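Local coordinates for L-Ala-D/L-Glu Epimerase (Escherichia coli, PDB 1JPD), which belongs to the enolase superfamily, pairing a mandelate racemase/muconate lactonizing enzyme-type N-terminal domain with a C-terminal TIM-barrel domain, at residues T77-E80 and L81-L85; L85-G88 and A89-A93; N248-L251 and D252-G255. All coordinates share one frame; numbering follows the deposited sequence.

Contact 1. Residues T77-E80 and L81-L85; sequences TREE and LQKIL
L81 sends its backbone N-H back to T77 O, 3.1 Å from N to O, in the first turn of helix 78-84, and a capping box between T77 and E80 starts that turn. T77 is the N-cap. Its OG1 accepts a weak bond from E80 N, while E80 answers with its carboxylate: T77 N donates to E80 OE2 over 3.3 Å and almost straight, at 171°. T77 OG1 gives a second bond to the same E80 OE2 at 3.1 Å, along the anti lone pair, whereas T77 N comes in from above the carboxylate plane. Two donors on one oxygen should hold the E80 carboxylate in place. With chi1 at -55°, E80 carries its CG back beside its own N and on toward the cap.

One residue on, R78 O takes two weak bonds from Q82, one from the backbone N and one from the amide NE2, which lies 3.4 Å from R78 O. A bend at chi2 (-53°) curls the Q82 chain back over that carbonyl. The R78 side chain makes a cation-pi contact with W99, and L81 packs on L94, so this face of the helix rests on helix 89-104.

The charged pair E79 and K83 lies alongside, both chains pointing the same way, with E79 OE2 and K83 NZ 4.0 Å apart, too far for a salt bridge. A water spans them, accepting from K83 NZ at 2.7 Å and donating to E79 OE2 at 2.7 Å.

Contact 2. Residues L85-G88 and A89-A93; sequences LPAG and AARNA
The R91 guanidinium has P86 O and A87 CB over one of its faces, and A87 CA sits 3.7 Å above its plane, displaced toward the rim; the side-chain oxygen of Q82 lies over the opposite face. L85 O approaches it obliquely, taking a weak bond from R91 NH1 at 3.3 Å. The group gets there because CG stands anti to the R91 backbone N (chi1 -167°) and the chain turns at chi3 (77°), bringing it back alongside the 85-88 loop. Nearer the helix, R91 CB lies 3.5 Å from P86 O, and L85 CD1 packs loosely on A90 CB.

G88 is the N-cap of helix 89-104. G88 O accepts from N92 N at 3.1 Å, with the donor in the carbonyl plane, and the next amide, A89 N, bonds to E56 OE2. A water joins loop to first turn, donating to P86 O at 2.9 Å and accepting from R91 N at 2.8 Å.

The stronger polar partners of R91 come from across the domain boundary: NH2 bonds to T254 O and NE to G255 O. The cation is therefore gripped largely by backbone carbonyls, whose dipoles would be expected to stabilise its charge and fix the turn of its plane.

Contact 3. Residues N248-L251 and D252-G255; sequences NIKL and DKTG
K250 and K253 cross obliquely where a barrel strand gives way to a short helix, with K253 CE lying 3.4 Å from K250 CB. K250 runs out extended, while K253 bends at chi3 (-62°) and turns its NZ back over the strand end, so that K253 NZ reaches N248 O at 2.9 Å. That nitrogen also forms a salt bridge with D228; K250 NZ makes a long, weak ion pair with D228 and a weak hydrogen bond to C278 O.

On the apolar side T254 angles across I249, methyl to methyl, with T254 CG2 3.9 Å from I249 CG2. T254 OG1 lies 3.3 Å from L251 O and bonds to G256 O.

K250 is the N-cap, and its carbonyl oxygen accepts two amides: T254 N, 2.9 Å away and nearly in line with the carbonyl, and K253 N, well above the carbonyl plane. G255 leaves the helix with positive phi (77°), a conformation that suits glycine.

Strand 246-249 runs between strands 225-227 and 273-276, and its C-terminal end is where enolase-superfamily active sites generally lie. A260 of helix 257-269 packs on I249, L251 and T254, while N92 and C96 of helix 89-104 cover L251.

How the contacts relate
Contact 1 lies at the surface, and contacts 2 and 3 are buried. The first two are successive pieces of the N-terminal domain: they share L85, and Q82 OE1 packs 3.1 Å from R91 CZ where helix 78-84 meets helix 89-104. Contact 3 belongs to the barrel domain, yet contact 2 reaches it directly: R91 bonds to the carbonyls of T254 and G255, and N92 ND2 adds a further bond to D252 OD1. The chemistry changes accordingly: a capping box and a water-spanned charge pair in contact 1, an arginine held by carbonyls in contact 2, and two lysines near one aspartate in contact 3.

Contact 1. Residues T77-E80 and L81-L85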
loop_
_atom_site.group_PDB
_atom_site.type_symbol
_atom_site.label_atom_id
_atom_site.label_comp_id
_atom_site.label_asym_id
_atom_site.label_seq_id
_atom_site.Cartn_x
_atom_site.Cartn_y
_atom_site.Cartn_z
ATOM N N THR A 77 -21.778 -12.583 -1.369
ATOM C CA THR A 77 -20.472 -13.086 -1.776
ATOM C C THR A 77 -19.570 -11.920 -2.160
ATOM O O THR A 77 -20.012 -10.773 -2.223
ATOM C CB THR A 77 -20.569 -14.025 -2.992
ATOM O OG1 THR A 77 -21.222 -13.342 -4.068
ATOM C CG2 THR A 77 -21.335 -15.288 -2.638
ATOM N N ARG A 78 -18.303 -12.227 -2.413
ATOM C CA ARG A 78 -17.333 -11.217 -2.804
ATOM C C ARG A 78 -17.677 -10.662 -4.176
ATOM O O ARG A 78 -17.530 -9.466 -4.424
ATOM C CB ARG A 78 -15.932 -11.824 -2.832
ATOM C CG ARG A 78 -15.288 -11.965 -1.464
ATOM C CD ARG A 78 -14.364 -13.166 -1.420
ATOM N NE ARG A 78 -15.133 -14.407 -1.417
ATOM C CZ ARG A 78 -14.624 -15.607 -1.675
ATOM N NH1 ARG A 78 -13.335 -15.737 -1.962
ATOM N NH2 ARG A 78 -15.408 -16.675 -1.647
ATOM N N GLU A 79 -18.141 -11.526 -5.071
ATOM C CA GLU A 79 -18.485 -11.070 -6.410
ATOM C C GLU A 79 -19.640 -10.072 -6.363
ATOM O O GLU A 79 -19.652 -9.101 -7.117
ATOM C CB GLU A 79 -18.855 -12.247 -7.311
ATOM C CG GLU A 79 -18.978 -11.852 -8.770
ATOM C CD GLU A 79 -19.694 -12.893 -9.604
ATOM O OE1 GLU A 79 -19.115 -13.973 -9.852
ATOM O OE2 GLU A 79 -20.848 -12.625 -10.007
ATOM N N GLU A 80 -20.599 -10.308 -5.469
ATOM C CA GLU A 80 -21.757 -9.424 -5.334
ATOM C C GLU A 80 -21.387 -8.107 -4.649
ATOM O O GLU A 80 -21.972 -7.065 -4.936
ATOM C CB GLU A 80 -22.881 -10.109 -4.535
ATOM C CG GLU A 80 -23.343 -11.464 -5.080
ATOM C CD GLU A 80 -24.515 -12.053 -4.300
ATOM O OE1 GLU A 80 -25.666 -11.606 -4.507
ATOM O OE2 GLU A 80 -24.286 -12.961 -3.473
ATOM N N LEU A 81 -20.410 -8.157 -3.746
ATOM C CA LEU A 81 -19.973 -6.968 -3.012
ATOM C C LEU A 81 -19.360 -5.877 -3.888
ATOM O O LEU A 81 -19.468 -4.694 -3.573
ATOM C CB LEU A 81 -18.967 -7.359 -1.929
ATOM C CG LEU A 81 -18.354 -6.208 -1.134
ATOM C CD1 LEU A 81 -19.439 -5.469 -0.367
ATOM C CD2 LEU A 81 -17.306 -6.758 -0.187
ATOM N N GLN A 82 -18.717 -6.278 -4.982
ATOM C CA GLN A 82 -18.072 -5.340 -5.898
ATOM C C GLN A 82 -19.059 -4.375 -6.559
ATOM O O GLN A 82 -18.695 -3.256 -6.939
ATOM C CB GLN A 82 -17.313 -6.106 -6.989
ATOM C CG GLN A 82 -16.263 -7.083 -6.474
ATOM C CD GLN A 82 -15.281 -6.442 -5.512
ATOM O OE1 GLN A 82 -14.691 -5.402 -5.805
ATOM N NE2 GLN A 82 -15.094 -7.067 -4.359
ATOM N N LYS A 83 -20.311 -4.805 -6.691
ATOM C CA LYS A 83 -21.328 -3.981 -7.328
ATOM C C LYS A 83 -22.129 -3.135 -6.339
ATOM O O LYS A 83 -22.755 -2.155 -6.736
ATOM C CB LYS A 83 -22.263 -4.870 -8.145
ATOM C CG LYS A 83 -21.536 -5.778 -9.124
ATOM C CD LYS A 83 -22.471 -6.831 -9.682
ATOM C CE LYS A 83 -21.711 -7.906 -10.428
ATOM N NZ LYS A 83 -22.597 -9.077 -10.690
ATOM N N ILE A 84 -22.095 -3.505 -5.059
ATOM C CA ILE A 84 -22.817 -2.766 -4.020
ATOM C C ILE A 84 -22.096 -1.502 -3.541
ATOM O O ILE A 84 -22.638 -0.402 -3.624
ATOM C CB ILE A 84 -23.089 -3.648 -2.776
ATOM C CG1 ILE A 84 -24.065 -4.768 -3.125
ATOM C CG2 ILE A 84 -23.651 -2.793 -1.642
ATOM C CD1 ILE A 84 -24.338 -5.709 -1.965
ATOM N N LEU A 85 -20.880 -1.659 -3.026
ATOM C CA LEU A 85 -20.117 -0.514 -2.525
ATOM C C LEU A 85 -19.037 -0.071 -3.506
ATOM O O LEU A 85 -18.568 -0.857 -4.328
ATOM C CB LEU A 85 -19.448 -0.863 -1.189
ATOM C CG LEU A 85 -20.302 -1.257 0.015
ATOM C CD1 LEU A 85 -19.377 -1.598 1.168
ATOM C CD2 LEU A 85 -21.234 -0.115 0.402
HETATM O O HOH W 1 -22.489 -10.871 -8.734
#

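Contact 2. Residues L85-G88 and A89-A93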
loop_
_atom_site.group_PDB
_atom_site.type_symbol
_atom_site.label_atom_id
_atom_site.label_comp_id
_atom_site.label_asym_id
_atom_site.label_seq_id
_atom_site.Cartn_x
_atom_site.Cartn_y
_atom_site.Cartn_z
ATOM N N LEU A 85 -20.880 -1.659 -3.026
ATOM C CA LEU A 85 -20.117 -0.514 -2.525
ATOM C C LEU A 85 -19.037 -0.071 -3.506
ATOM O O LEU A 85 -18.568 -0.857 -4.328
ATOM C CB LEU A 85 -19.448 -0.863 -1.189
ATOM C CG LEU A 85 -20.302 -1.257 0.015
ATOM C CD1 LEU A 85 -19.377 -1.598 1.168
ATOM C CD2 LEU A 85 -21.234 -0.115 0.402
ATOM N N PRO A 86 -18.647 1.208 -3.445
ATOM C CA PRO A 86 -17.604 1.711 -4.345
ATOM C C PRO A 86 -16.229 1.355 -3.761
ATOM O O PRO A 86 -16.137 0.963 -2.597
ATOM C CB PRO A 86 -17.861 3.217 -4.357
ATOM C CG PRO A 86 -18.346 3.478 -2.961
ATOM C CD PRO A 86 -19.296 2.314 -2.717
ATOM N N ALA A 87 -15.168 1.474 -4.554
ATOM C CA ALA A 87 -13.838 1.169 -4.047
ATOM C C ALA A 87 -13.522 2.157 -2.926
ATOM O O ALA A 87 -13.781 3.350 -3.059
ATOM C CB ALA A 87 -12.815 1.288 -5.157
ATOM N N GLY A 88 -12.973 1.653 -1.824
ATOM C CA GLY A 88 -12.643 2.502 -0.691
ATOM C C GLY A 88 -12.400 1.652 0.544
ATOM O O GLY A 88 -12.507 0.428 0.479
ATOM N N ALA A 89 -12.085 2.281 1.672
ATOM C CA ALA A 89 -11.814 1.533 2.903
ATOM C C ALA A 89 -12.937 0.591 3.337
ATOM O O ALA A 89 -12.673 -0.521 3.795
ATOM C CB ALA A 89 -11.485 2.492 4.040
ATOM N N ALA A 90 -14.183 1.042 3.214
ATOM C CA ALA A 90 -15.319 0.220 3.614
ATOM C C ALA A 90 -15.326 -1.094 2.851
ATOM O O ALA A 90 -15.308 -2.172 3.453
ATOM C CB ALA A 90 -16.639 0.972 3.388
ATOM N N ARG A 91 -15.340 -1.021 1.527
ATOM C CA ARG A 91 -15.358 -2.252 0.760
ATOM C C ARG A 91 -14.132 -3.108 1.057
ATOM O O ARG A 91 -14.209 -4.335 1.027
ATOM C CB ARG A 91 -15.443 -1.976 -0.743
ATOM C CG ARG A 91 -15.780 -3.228 -1.546
ATOM C CD ARG A 91 -16.034 -2.930 -3.012
ATOM N NE ARG A 91 -14.803 -2.711 -3.770
ATOM C CZ ARG A 91 -14.771 -2.387 -5.059
ATOM N NH1 ARG A 91 -15.906 -2.242 -5.734
ATOM N NH2 ARG A 91 -13.606 -2.217 -5.673
ATOM N N ASN A 92 -13.006 -2.466 1.361
ATOM C CA ASN A 92 -11.783 -3.202 1.655
ATOM C C ASN A 92 -11.948 -4.102 2.876
ATOM O O ASN A 92 -11.569 -5.280 2.840
ATOM C CB ASN A 92 -10.613 -2.241 1.865
ATOM C CG ASN A 92 -9.289 -2.967 2.034
ATOM O OD1 ASN A 92 -9.047 -4.001 1.396
ATOM N ND2 ASN A 92 -8.417 -2.423 2.881
ATOM N N ALA A 93 -12.515 -3.562 3.953
ATOM C CA ALA A 93 -12.721 -4.359 5.157
ATOM C C ALA A 93 -13.643 -5.550 4.867
ATOM O O ALA A 93 -13.351 -6.681 5.263
ATOM C CB ALA A 93 -13.307 -3.508 6.258
HETATM O O HOH W 2 -15.790 1.486 0.266
#

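Contact 3. Residues N248-L251 and D252-G255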
loop_
_atom_site.group_PDB
_atom_site.type_symbol
_atom_site.label_atom_id
_atom_site.label_comp_id
_atom_site.label_asym_id
_atom_site.label_seq_id
_atom_site.Cartn_x
_atom_site.Cartn_y
_atom_site.Cartn_z
ATOM N N ASN A 248 1.129 2.052 -7.820
ATOM C CA ASN A 248 1.264 1.584 -6.442
ATOM C C ASN A 248 -0.107 1.070 -5.991
ATOM O O ASN A 248 -1.032 1.854 -5.780
ATOM C CB ASN A 248 1.715 2.739 -5.545
ATOM C CG ASN A 248 1.920 2.319 -4.100
ATOM O OD1 ASN A 248 1.126 1.561 -3.543
ATOM N ND2 ASN A 248 2.975 2.827 -3.479
ATOM N N ILE A 249 -0.238 -0.245 -5.857
ATOM C CA ILE A 249 -1.500 -0.859 -5.441
ATOM C C ILE A 249 -1.657 -0.905 -3.922
ATOM O O ILE A 249 -0.768 -1.378 -3.213
ATOM C CB ILE A 249 -1.616 -2.317 -5.966
ATOM C CG1 ILE A 249 -1.580 -2.329 -7.494
ATOM C CG2 ILE A 249 -2.907 -2.958 -5.455
ATOM C CD1 ILE A 249 -1.457 -3.725 -8.093
ATOM N N LYS A 250 -2.790 -0.407 -3.433
ATOM C CA LYS A 250 -3.108 -0.417 -2.003
ATOM C C LYS A 250 -4.549 -0.863 -1.862
ATOM O O LYS A 250 -5.442 -0.317 -2.522
ATOM C CB LYS A 250 -2.947 0.966 -1.388
ATOM C CG LYS A 250 -1.518 1.409 -1.272
ATOM C CD LYS A 250 -1.414 2.726 -0.536
ATOM C CE LYS A 250 0.019 3.181 -0.492
ATOM N NZ LYS A 250 0.183 4.427 0.288
ATOM N N LEU A 251 -4.778 -1.853 -1.004
ATOM C CA LEU A 251 -6.126 -2.384 -0.813
ATOM C C LEU A 251 -7.173 -1.352 -0.394
ATOM O O LEU A 251 -8.329 -1.457 -0.795
ATOM C CB LEU A 251 -6.105 -3.542 0.188
ATOM C CG LEU A 251 -5.181 -4.706 -0.172
ATOM C CD1 LEU A 251 -5.556 -5.901 0.689
ATOM C CD2 LEU A 251 -5.300 -5.049 -1.644
ATOM N N ASP A 252 -6.781 -0.359 0.401
ATOM C CA ASP A 252 -7.721 0.677 0.816
ATOM C C ASP A 252 -8.174 1.523 -0.379
ATOM O O ASP A 252 -9.274 2.073 -0.370
ATOM C CB ASP A 252 -7.099 1.596 1.879
ATOM C CG ASP A 252 -6.898 0.901 3.220
ATOM O OD1 ASP A 252 -7.888 0.386 3.783
ATOM O OD2 ASP A 252 -5.750 0.880 3.718
ATOM N N LYS A 253 -7.330 1.634 -1.405
ATOM C CA LYS A 253 -7.684 2.412 -2.589
ATOM C C LYS A 253 -8.434 1.552 -3.617
ATOM O O LYS A 253 -9.344 2.041 -4.283
ATOM C CB LYS A 253 -6.432 3.023 -3.240
ATOM C CG LYS A 253 -5.673 4.031 -2.378
ATOM C CD LYS A 253 -4.479 4.636 -3.132
ATOM C CE LYS A 253 -3.461 3.557 -3.521
ATOM N NZ LYS A 253 -2.313 4.084 -4.338
ATOM N N THR A 254 -8.052 0.284 -3.754
ATOM C CA THR A 254 -8.718 -0.613 -4.709
ATOM C C THR A 254 -10.027 -1.112 -4.113
ATOM O O THR A 254 -10.888 -1.631 -4.820
ATOM C CB THR A 254 -7.881 -1.876 -5.033
ATOM O OG1 THR A 254 -7.666 -2.621 -3.826
ATOM C CG2 THR A 254 -6.545 -1.509 -5.662
ATOM N N GLY A 255 -10.157 -0.975 -2.800
ATOM C CA GLY A 255 -11.361 -1.423 -2.134
ATOM C C GLY A 255 -11.415 -2.928 -1.946
ATOM O O GLY A 255 -12.465 -3.537 -2.143
#